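Local coordinates for 11R-lipoxygenase (PDB 3VF1), which probably adds molecular oxygen to polyunsaturated fatty acids at a non-heme iron centre, in a calcium-dependent manner, at residues R380-Q385 against N591-M596; W251-F257 against W372-L377; V507-I511 against L560-T565. All coordinates share one frame; numbering follows the deposited sequence.

How the interactions relate
Interactions 1 and 2 are neighbours, their centres about 12 Å apart, and both use helix 369-410: segment 372-377 meets the start of helix 254-263, and segment 380-385, further along, meets the loop 591-596. They touch directly, since Trp256 NE1 lies 2.8 Å from Asn591 OD1, a probable hydrogen bond, and Pro593 CG packs 3.7 Å from Leu377 O. Interaction 3 is remote, its centre about 37 Å from that of interaction 1 and about 42 Å from that of interaction 2. It lies away from the iron, which is held by His392 and His397 of helix 369-410 and by His575 and Asn579 of helix 557-579, whose earlier part forms interaction 3.

Interaction 1: R380-Q385 against N591-M596; sequences RCADTQ and NSPTLM
Thr384 OG1 is the polar atom round which this contact gathers. Ser592 OG and Pro593 O each lie 2.9 Å from it, and one turn back in its own helix Arg380 O stands 3.1 Å from the same oxygen. The threonine's one proton cannot serve all three. With chi1 at -64° the hydroxyl is anti to the threonine's own carbonyl carbon, which turns CG2 to the Thr594 methyl, CG2 to CG2 4.0 Å.

Gln385 works as a two-way donor. A bend at chi2 folds its amide back beside the helix, where NE2 reaches Thr594 O at 2.8 Å, from above the carbonyl plane, and Cys381 O at 3.0 Å. Both oxygens lie close to the amide plane, which fixes the rotation of the group. Between these grips Cys381 packs by CB on the Pro593 ring, and its CA-H points at Pro593 O, CA to O 3.3 Å.

At the other end Arg380 NE donates to Asn591 O at 3.1 Å and 160°, with the acceptor at the guanidinium edge and the donor in the carbonyl plane. Phe261 gives the guanidinium a cation-pi partner as well. A leucine here would remove the guanidinium and would probably leave Asn591 O without its donor and the Phe261 ring without its cation.

The chemistry is therefore one of helix side chains meeting backbone: the carbonyls of Asn591, Pro593 and Thr594, in a chain without regular structure, are met by Arg380, Thr384 and Gln385 in turn. This ties the buried loop to the helix that carries the iron ligand His392, whose side chain is about 10 Å from that of Thr384.

Interaction 2: W251-F257 against W372-L377; sequences WRDDVWF and WIMAKL
Lys376 runs from its helix across the Phe257 ring, and almost every atom of its chain has a partner. CB starts at the ring's rim, 3.5 Å from Phe257 CE1. CG follows over the same ring and also lies above one face of the indole of Trp372, offset toward the rim. CD then stands over the middle of the phenyl face, 3.9 Å from the Phe257 centroid and only 7° off the ring normal, which identifies a CH-pi contact. The bend at chi3 (-63°) lifts CE off the ring and directs NZ to Asp254.

The ammonium group ends in a salt bridge, NZ to Asp254 OD1 2.8 Å, the oxygen being met nearly end-on to its C-O bond. Water 2 accepts from Lys376 NZ at 2.8 Å and donates to Trp251 O, while Arg252 O lies 3.2 Å from NZ.

Asp254 OD1 is gripped twice. Trp372 NE1 donates to it at 3.1 Å and 163°, on the syn side and close to the ring plane, with a weaker reach to OD2. The carboxylate stands nearly upright to the indole. Away from the carboxylate, Trp251 CZ3 meets Leu377 CD2 at 3.9 Å, an apolar flank to which Ile373 CG2 adds.

Asp253 is the N-cap of helix 254-263, its OD1 accepting from Val255 N, so Asp254 opens the first turn. Pro346 of strand 344-350 packs against Asp254, Phe257 and Trp372.

Chemically, one carboxylate oxygen joins a lysine and an indole from the same helix, and the aromatic rings border the lysine's methylenes. The paired charge and the nearby helix N-terminus would both be expected to keep Asp254 ionised, making this an ion pair, its lysine buried and its aspartate partly exposed, that joins two helices.

Interaction 3: V507-I511 against L560-T565; sequences VQDII and LVHFLT
Val507 and Val561 face each other with matching torsions: in each, CG1 is anti to the backbone N (chi1 168° and 170°), and the two side chains lie alongside each other, pointing opposite ways. CG1 meets CG1 at 3.9 Å. The same rotation of Val507 lays CG1 along the backbone of the partner helix, near Val561 O and Leu564 CB.

Val561 wedges into the other helix. Its CG2 methyl lies 3.9 Å from Gln508 CA and 4.0 Å from Ile511 CB, so one branch rests on the main chain at Gln508 and on the root of Ile511 while the other meets Val507. This is where the backbones come closest, Gln508 CA to Val561 CA 5.7 Å.

Ile511 carries the second half of the packing. CG1 is anti to its carbonyl carbon, and a further bend at chi2 brings CD1 against two leucines, 3.8 Å from Leu564 CD1 and 3.9 Å from Leu560 CD2. Each leucine's methyl meets it at an angle.

Thr565 brings a hydroxyl to this apolar face. It is satisfied inside its own helix, OG1 donating to Val561 O at 2.8 Å from above the carbonyl plane, which leaves it lying against Val507 as a packing atom. That carbonyl also takes the backbone N-H of Thr565.

The short segment axes pass 9.5 Å apart with 132° between their directions, an inclined crossing of apolar side chains.

Further back along helix 491-514, Trp500 and His504 extend the face by touching Thr565. The contact joins that helix to helix 557-579 within the mostly helical lipoxygenase catalytic domain. Around the pair, helix 525-538 packs on Leu560 through Ile527 and on Leu564 through Trp530, and helix 416-425 lays Leu420 and Leu421 on Leu564.

Interaction 1: R380-Q385 against N591-M596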
loop_
_atom_site.group_PDB
_atom_site.type_symbol
_atom_site.label_atom_id
_atom_site.label_comp_id
_atom_site.label_asym_id
_atom_site.label_seq_id
_atom_site.Cartn_x
_atom_site.Cartn_y
_atom_site.Cartn_z
ATOM N N ARG A 380 16.725 -0.474 16.602
ATOM C CA ARG A 380 15.334 -0.290 16.206
ATOM C C ARG A 380 15.125 1.056 15.521
ATOM O O ARG A 380 14.334 1.170 14.586
ATOM C CB ARG A 380 14.417 -0.396 17.425
ATOM C CG ARG A 380 14.372 -1.779 18.043
ATOM C CD ARG A 380 13.697 -2.774 17.115
ATOM N NE ARG A 380 12.293 -2.443 16.883
ATOM C CZ ARG A 380 11.555 -2.944 15.897
ATOM N NH1 ARG A 380 12.080 -3.800 15.028
ATOM N NH2 ARG A 380 10.287 -2.580 15.771
ATOM N N CYS A 381 15.832 2.076 15.990
ATOM C CA CYS A 381 15.712 3.405 15.408
ATOM C C CYS A 381 16.114 3.370 13.939
ATOM O O CYS A 381 15.445 3.958 13.090
ATOM C CB CYS A 381 16.575 4.412 16.170
ATOM S SG CYS A 381 16.248 6.139 15.721
ATOM N N ALA A 382 17.205 2.672 13.646
ATOM C CA ALA A 382 17.655 2.501 12.273
ATOM C C ALA A 382 16.574 1.803 11.454
ATOM O O ALA A 382 16.291 2.188 10.315
ATOM C CB ALA A 382 18.945 1.703 12.234
ATOM N N ASP A 383 15.968 0.775 12.041
ATOM C CA ASP A 383 14.943 -0.003 11.356
ATOM C C ASP A 383 13.723 0.856 11.041
ATOM O O ASP A 383 13.077 0.671 10.011
ATOM C CB ASP A 383 14.533 -1.209 12.205
ATOM C CG ASP A 383 13.540 -2.111 11.496
ATOM O OD1 ASP A 383 13.974 -2.945 10.672
ATOM O OD2 ASP A 383 12.326 -1.984 11.766
ATOM N N THR A 384 13.415 1.794 11.929
ATOM C CA THR A 384 12.288 2.698 11.724
ATOM C C THR A 384 12.506 3.558 10.485
ATOM O O THR A 384 11.590 3.753 9.689
ATOM C CB THR A 384 12.072 3.621 12.937
ATOM O OG1 THR A 384 11.725 2.834 14.082
ATOM C CG2 THR A 384 10.960 4.624 12.653
ATOM N N GLN A 385 13.723 4.070 10.329
ATOM C CA GLN A 385 14.063 4.875 9.163
ATOM C C GLN A 385 13.788 4.049 7.917
ATOM O O GLN A 385 13.160 4.515 6.966
ATOM C CB GLN A 385 15.541 5.288 9.177
ATOM C CG GLN A 385 16.073 5.797 10.509
ATOM C CD GLN A 385 15.266 6.951 11.068
ATOM O OE1 GLN A 385 15.205 8.024 10.470
ATOM N NE2 GLN A 385 14.642 6.735 12.222
ATOM N N ASN A 591 9.465 0.963 21.770
ATOM C CA ASN A 591 9.495 -0.291 21.024
ATOM C C ASN A 591 10.095 -0.105 19.634
ATOM O O ASN A 591 10.601 -1.055 19.035
ATOM C CB ASN A 591 8.088 -0.885 20.916
ATOM C CG ASN A 591 8.073 -2.225 20.202
ATOM O OD1 ASN A 591 8.534 -3.232 20.742
ATOM N ND2 ASN A 591 7.533 -2.245 18.988
ATOM N N SER A 592 10.041 1.123 19.128
ATOM C CA SER A 592 10.598 1.436 17.819
ATOM C C SER A 592 10.794 2.945 17.676
ATOM O O SER A 592 9.973 3.629 17.065
ATOM C CB SER A 592 9.677 0.915 16.716
ATOM O OG SER A 592 10.380 0.755 15.495
ATOM N N PRO A 593 11.890 3.468 18.249
ATOM C CA PRO A 593 12.193 4.904 18.238
ATOM C C PRO A 593 12.266 5.475 16.825
ATOM O O PRO A 593 12.786 4.816 15.925
ATOM C CB PRO A 593 13.568 4.979 18.911
ATOM C CG PRO A 593 13.682 3.728 19.707
ATOM C CD PRO A 593 12.925 2.689 18.950
ATOM N N THR A 594 11.753 6.686 16.640
ATOM C CA THR A 594 11.761 7.332 15.332
ATOM C C THR A 594 12.969 8.244 15.170
ATOM O O THR A 594 13.444 8.462 14.057
ATOM C CB THR A 594 10.479 8.156 15.103
ATOM O OG1 THR A 594 10.361 9.164 16.115
ATOM C CG2 THR A 594 9.254 7.257 15.142
ATOM N N LEU A 595 13.461 8.777 16.282
ATOM C CA LEU A 595 14.635 9.640 16.250
ATOM C C LEU A 595 15.431 9.548 17.546
ATOM O O LEU A 595 14.941 9.038 18.553
ATOM C CB LEU A 595 14.222 11.093 15.993
ATOM C CG LEU A 595 13.331 11.763 17.046
ATOM C CD1 LEU A 595 14.130 12.214 18.261
ATOM C CD2 LEU A 595 12.589 12.945 16.440
ATOM N N MET A 596 16.664 10.040 17.503
ATOM C CA MET A 596 17.488 10.179 18.694
ATOM C C MET A 596 17.995 11.614 18.767
ATOM O O MET A 596 18.432 12.174 17.764
ATOM C CB MET A 596 18.662 9.201 18.659
ATOM C CG MET A 596 18.269 7.743 18.846
ATOM S SD MET A 596 17.569 7.404 20.472
ATOM C CE MET A 596 17.487 5.617 20.447
HETATM O O HOH W 1 10.075 -0.360 12.544
#

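Interaction 2: W251-F257 against W372-L377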
loop_
_atom_site.group_PDB
_atom_site.type_symbol
_atom_site.label_atom_id
_atom_site.label_comp_id
_atom_site.label_asym_id
_atom_site.label_seq_id
_atom_site.Cartn_x
_atom_site.Cartn_y
_atom_site.Cartn_z
ATOM N N TRP A 251 8.216 -4.948 25.523
ATOM C CA TRP A 251 9.276 -4.372 24.692
ATOM C C TRP A 251 10.699 -4.632 25.204
ATOM O O TRP A 251 11.640 -4.681 24.413
ATOM C CB TRP A 251 9.059 -2.867 24.511
ATOM C CG TRP A 251 9.426 -2.051 25.707
ATOM C CD1 TRP A 251 8.664 -1.832 26.820
ATOM C CD2 TRP A 251 10.648 -1.335 25.910
ATOM N NE1 TRP A 251 9.339 -1.024 27.703
ATOM C CE2 TRP A 251 10.560 -0.706 27.167
ATOM C CE3 TRP A 251 11.809 -1.165 25.150
ATOM C CZ2 TRP A 251 11.589 0.078 27.683
ATOM C CZ3 TRP A 251 12.829 -0.385 25.663
ATOM C CH2 TRP A 251 12.713 0.227 26.916
ATOM N N ARG A 252 10.861 -4.794 26.514
ATOM C CA ARG A 252 12.188 -5.002 27.092
ATOM C C ARG A 252 12.705 -6.422 26.861
ATOM O O ARG A 252 13.906 -6.669 26.930
ATOM C CB ARG A 252 12.171 -4.713 28.595
ATOM C CG ARG A 252 11.821 -3.279 28.968
ATOM C CD ARG A 252 11.442 -3.186 30.439
ATOM N NE ARG A 252 11.022 -1.842 30.838
ATOM C CZ ARG A 252 11.802 -0.941 31.433
ATOM N NH1 ARG A 252 13.071 -1.212 31.716
ATOM N NH2 ARG A 252 11.305 0.245 31.751
ATOM N N ASP A 253 11.794 -7.351 26.588
ATOM C CA ASP A 253 12.145 -8.762 26.458
ATOM C C ASP A 253 12.887 -9.042 25.149
ATOM O O ASP A 253 12.409 -8.698 24.069
ATOM C CB ASP A 253 10.879 -9.618 26.532
ATOM C CG ASP A 253 11.174 -11.087 26.770
ATOM O OD1 ASP A 253 12.297 -11.535 26.452
ATOM O OD2 ASP A 253 10.279 -11.797 27.276
ATOM N N ASP A 254 14.054 -9.672 25.255
ATOM C CA ASP A 254 14.851 -10.017 24.078
ATOM C C ASP A 254 14.075 -10.886 23.092
ATOM O O ASP A 254 14.284 -10.797 21.882
ATOM C CB ASP A 254 16.139 -10.737 24.489
ATOM C CG ASP A 254 17.230 -9.779 24.938
ATOM O OD1 ASP A 254 17.060 -8.551 24.774
ATOM O OD2 ASP A 254 18.268 -10.256 25.445
ATOM N N VAL A 255 13.188 -11.733 23.607
ATOM C CA VAL A 255 12.388 -12.598 22.750
ATOM C C VAL A 255 11.386 -11.768 21.953
ATOM O O VAL A 255 11.215 -11.969 20.750
ATOM C CB VAL A 255 11.642 -13.669 23.561
ATOM C CG1 VAL A 255 10.601 -14.371 22.696
ATOM C CG2 VAL A 255 12.628 -14.675 24.134
ATOM N N TRP A 256 10.726 -10.835 22.630
ATOM C CA TRP A 256 9.806 -9.924 21.962
ATOM C C TRP A 256 10.563 -9.069 20.956
ATOM O O TRP A 256 10.115 -8.877 19.829
ATOM C CB TRP A 256 9.103 -9.025 22.981
ATOM C CG TRP A 256 8.362 -7.889 22.350
ATOM C CD1 TRP A 256 8.873 -6.677 21.996
ATOM C CD2 TRP A 256 6.974 -7.859 21.990
ATOM N NE1 TRP A 256 7.892 -5.892 21.441
ATOM C CE2 TRP A 256 6.716 -6.595 21.427
ATOM C CE3 TRP A 256 5.926 -8.780 22.091
ATOM C CZ2 TRP A 256 5.453 -6.226 20.964
ATOM C CZ3 TRP A 256 4.671 -8.411 21.633
ATOM C CH2 TRP A 256 4.447 -7.146 21.076
ATOM N N PHE A 257 11.720 -8.566 21.373
ATOM C CA PHE A 257 12.553 -7.718 20.527
ATOM C C PHE A 257 12.854 -8.397 19.197
ATOM O O PHE A 257 12.628 -7.827 18.133
ATOM C CB PHE A 257 13.860 -7.389 21.246
ATOM C CG PHE A 257 14.748 -6.443 20.492
ATOM C CD1 PHE A 257 14.576 -5.074 20.607
ATOM C CD2 PHE A 257 15.761 -6.919 19.678
ATOM C CE1 PHE A 257 15.389 -4.198 19.918
ATOM C CE2 PHE A 257 16.581 -6.046 18.984
ATOM C CZ PHE A 257 16.394 -4.684 19.106
ATOM N N TRP A 372 22.913 -2.605 27.183
ATOM C CA TRP A 372 22.283 -3.498 26.221
ATOM C C TRP A 372 20.958 -2.924 25.728
ATOM O O TRP A 372 20.639 -3.010 24.543
ATOM C CB TRP A 372 22.058 -4.878 26.839
ATOM C CG TRP A 372 21.371 -5.833 25.911
ATOM C CD1 TRP A 372 20.201 -6.495 26.135
ATOM C CD2 TRP A 372 21.810 -6.221 24.603
ATOM N NE1 TRP A 372 19.886 -7.277 25.050
ATOM C CE2 TRP A 372 20.857 -7.125 24.095
ATOM C CE3 TRP A 372 22.915 -5.892 23.813
ATOM C CZ2 TRP A 372 20.976 -7.706 22.834
ATOM C CZ3 TRP A 372 23.032 -6.470 22.561
ATOM C CH2 TRP A 372 22.068 -7.366 22.084
ATOM N N ILE A 373 20.189 -2.340 26.641
ATOM C CA ILE A 373 18.925 -1.710 26.276
ATOM C C ILE A 373 19.174 -0.537 25.333
ATOM O O ILE A 373 18.457 -0.357 24.351
ATOM C CB ILE A 373 18.149 -1.233 27.521
ATOM C CG1 ILE A 373 17.515 -2.433 28.225
ATOM C CG2 ILE A 373 17.074 -0.228 27.135
ATOM C CD1 ILE A 373 16.869 -2.102 29.557
ATOM N N MET A 374 20.197 0.256 25.631
ATOM C CA MET A 374 20.554 1.384 24.781
ATOM C C MET A 374 20.900 0.894 23.377
ATOM O O MET A 374 20.416 1.432 22.381
ATOM C CB MET A 374 21.737 2.151 25.379
ATOM C CG MET A 374 22.282 3.262 24.484
ATOM S SD MET A 374 21.139 4.646 24.269
ATOM C CE MET A 374 21.386 5.539 25.804
ATOM N N ALA A 375 21.736 -0.136 23.306
ATOM C CA ALA A 375 22.174 -0.678 22.027
ATOM C C ALA A 375 20.979 -1.122 21.188
ATOM O O ALA A 375 20.927 -0.872 19.985
ATOM C CB ALA A 375 23.128 -1.841 22.243
ATOM N N LYS A 376 20.017 -1.779 21.830
ATOM C CA LYS A 376 18.832 -2.269 21.136
ATOM C C LYS A 376 17.982 -1.123 20.594
ATOM O O LYS A 376 17.445 -1.212 19.491
ATOM C CB LYS A 376 17.997 -3.156 22.063
ATOM C CG LYS A 376 18.634 -4.509 22.351
ATOM C CD LYS A 376 17.693 -5.434 23.107
ATOM C CE LYS A 376 17.342 -4.892 24.484
ATOM N NZ LYS A 376 16.462 -5.827 25.238
ATOM N N LEU A 377 17.860 -0.049 21.367
ATOM C CA LEU A 377 17.062 1.098 20.954
ATOM C C LEU A 377 17.609 1.717 19.675
ATOM O O LEU A 377 16.845 2.131 18.806
ATOM C CB LEU A 377 17.010 2.148 22.066
ATOM C CG LEU A 377 16.187 1.754 23.296
ATOM C CD1 LEU A 377 16.436 2.716 24.449
ATOM C CD2 LEU A 377 14.706 1.706 22.955
HETATM O O HOH W 2 14.319 -4.493 23.958
#

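Interaction 3: V507-I511 against L560-T565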
loop_
_atom_site.group_PDB
_atom_site.type_symbol
_atom_site.label_atom_id
_atom_site.label_comp_id
_atom_site.label_asym_id
_atom_site.label_seq_id
_atom_site.Cartn_x
_atom_site.Cartn_y
_atom_site.Cartn_z
ATOM N N VAL A 507 -5.854 -14.440 -10.048
ATOM C CA VAL A 507 -5.402 -13.723 -11.233
ATOM C C VAL A 507 -5.278 -14.671 -12.419
ATOM O O VAL A 507 -5.622 -14.316 -13.543
ATOM C CB VAL A 507 -4.050 -13.028 -10.986
ATOM C CG1 VAL A 507 -3.453 -12.529 -12.296
ATOM C CG2 VAL A 507 -4.219 -11.878 -10.004
ATOM N N GLN A 508 -4.793 -15.880 -12.165
ATOM C CA GLN A 508 -4.639 -16.875 -13.218
ATOM C C GLN A 508 -5.996 -17.285 -13.780
ATOM O O GLN A 508 -6.153 -17.434 -14.991
ATOM C CB GLN A 508 -3.902 -18.105 -12.689
ATOM C CG GLN A 508 -3.635 -19.164 -13.745
ATOM C CD GLN A 508 -2.766 -20.295 -13.232
ATOM O OE1 GLN A 508 -3.266 -21.288 -12.704
ATOM N NE2 GLN A 508 -1.455 -20.149 -13.384
ATOM N N ASP A 509 -6.972 -17.468 -12.896
ATOM C CA ASP A 509 -8.317 -17.846 -13.315
ATOM C C ASP A 509 -8.914 -16.781 -14.229
ATOM O O ASP A 509 -9.452 -17.096 -15.288
ATOM C CB ASP A 509 -9.222 -18.060 -12.100
ATOM C CG ASP A 509 -8.858 -19.303 -11.313
ATOM O OD1 ASP A 509 -8.065 -20.122 -11.825
ATOM O OD2 ASP A 509 -9.373 -19.467 -10.185
ATOM N N ILE A 510 -8.811 -15.522 -13.817
ATOM C CA ILE A 510 -9.355 -14.415 -14.595
ATOM C C ILE A 510 -8.687 -14.331 -15.961
ATOM O O ILE A 510 -9.358 -14.222 -16.985
ATOM C CB ILE A 510 -9.164 -13.070 -13.869
ATOM C CG1 ILE A 510 -9.985 -13.037 -12.576
ATOM C CG2 ILE A 510 -9.556 -11.910 -14.776
ATOM C CD1 ILE A 510 -11.476 -13.229 -12.782
ATOM N N ILE A 511 -7.360 -14.384 -15.972
ATOM C CA ILE A 511 -6.598 -14.244 -17.206
ATOM C C ILE A 511 -6.872 -15.384 -18.187
ATOM O O ILE A 511 -6.905 -15.171 -19.398
ATOM C CB ILE A 511 -5.087 -14.167 -16.918
ATOM C CG1 ILE A 511 -4.754 -12.863 -16.187
ATOM C CG2 ILE A 511 -4.280 -14.265 -18.207
ATOM C CD1 ILE A 511 -5.089 -11.608 -16.969
ATOM N N LEU A 560 2.321 -12.516 -17.590
ATOM C CA LEU A 560 1.240 -11.577 -17.326
ATOM C C LEU A 560 0.635 -11.813 -15.943
ATOM O O LEU A 560 0.398 -10.871 -15.188
ATOM C CB LEU A 560 0.158 -11.707 -18.400
ATOM C CG LEU A 560 -1.067 -10.809 -18.234
ATOM C CD1 LEU A 560 -0.658 -9.348 -18.140
ATOM C CD2 LEU A 560 -2.036 -11.022 -19.384
ATOM N N VAL A 561 0.389 -13.077 -15.616
ATOM C CA VAL A 561 -0.197 -13.431 -14.330
ATOM C C VAL A 561 0.721 -13.026 -13.180
ATOM O O VAL A 561 0.272 -12.440 -12.196
ATOM C CB VAL A 561 -0.491 -14.942 -14.241
ATOM C CG1 VAL A 561 -0.858 -15.334 -12.815
ATOM C CG2 VAL A 561 -1.604 -15.322 -15.206
ATOM N N HIS A 562 2.006 -13.337 -13.306
ATOM C CA HIS A 562 2.960 -13.026 -12.249
ATOM C C HIS A 562 2.985 -11.533 -11.954
ATOM O O HIS A 562 2.834 -11.117 -10.807
ATOM C CB HIS A 562 4.366 -13.491 -12.626
ATOM C CG HIS A 562 5.399 -13.171 -11.589
ATOM N ND1 HIS A 562 5.521 -13.885 -10.417
ATOM C CD2 HIS A 562 6.346 -12.205 -11.543
ATOM C CE1 HIS A 562 6.506 -13.378 -9.697
ATOM N NE2 HIS A 562 7.022 -12.357 -10.356
ATOM N N PHE A 563 3.177 -10.729 -12.994
ATOM C CA PHE A 563 3.283 -9.286 -12.824
ATOM C C PHE A 563 2.038 -8.718 -12.152
ATOM O O PHE A 563 2.135 -7.832 -11.308
ATOM C CB PHE A 563 3.508 -8.597 -14.170
ATOM C CG PHE A 563 3.899 -7.153 -14.048
ATOM C CD1 PHE A 563 5.232 -6.790 -13.946
ATOM C CD2 PHE A 563 2.936 -6.158 -14.026
ATOM C CE1 PHE A 563 5.597 -5.462 -13.830
ATOM C CE2 PHE A 563 3.295 -4.828 -13.912
ATOM C CZ PHE A 563 4.628 -4.480 -13.813
ATOM N N LEU A 564 0.871 -9.233 -12.522
ATOM C CA LEU A 564 -0.385 -8.753 -11.957
ATOM C C LEU A 564 -0.560 -9.239 -10.522
ATOM O O LEU A 564 -1.144 -8.546 -9.690
ATOM C CB LEU A 564 -1.566 -9.206 -12.814
ATOM C CG LEU A 564 -1.611 -8.627 -14.231
ATOM C CD1 LEU A 564 -2.739 -9.260 -15.028
ATOM C CD2 LEU A 564 -1.765 -7.118 -14.191
ATOM N N THR A 565 -0.054 -10.436 -10.235
ATOM C CA THR A 565 -0.095 -10.972 -8.882
ATOM C C THR A 565 0.698 -10.062 -7.950
ATOM O O THR A 565 0.267 -9.768 -6.835
ATOM C CB THR A 565 0.487 -12.396 -8.820
ATOM O OG1 THR A 565 -0.337 -13.290 -9.581
ATOM C CG2 THR A 565 0.557 -12.891 -7.384
#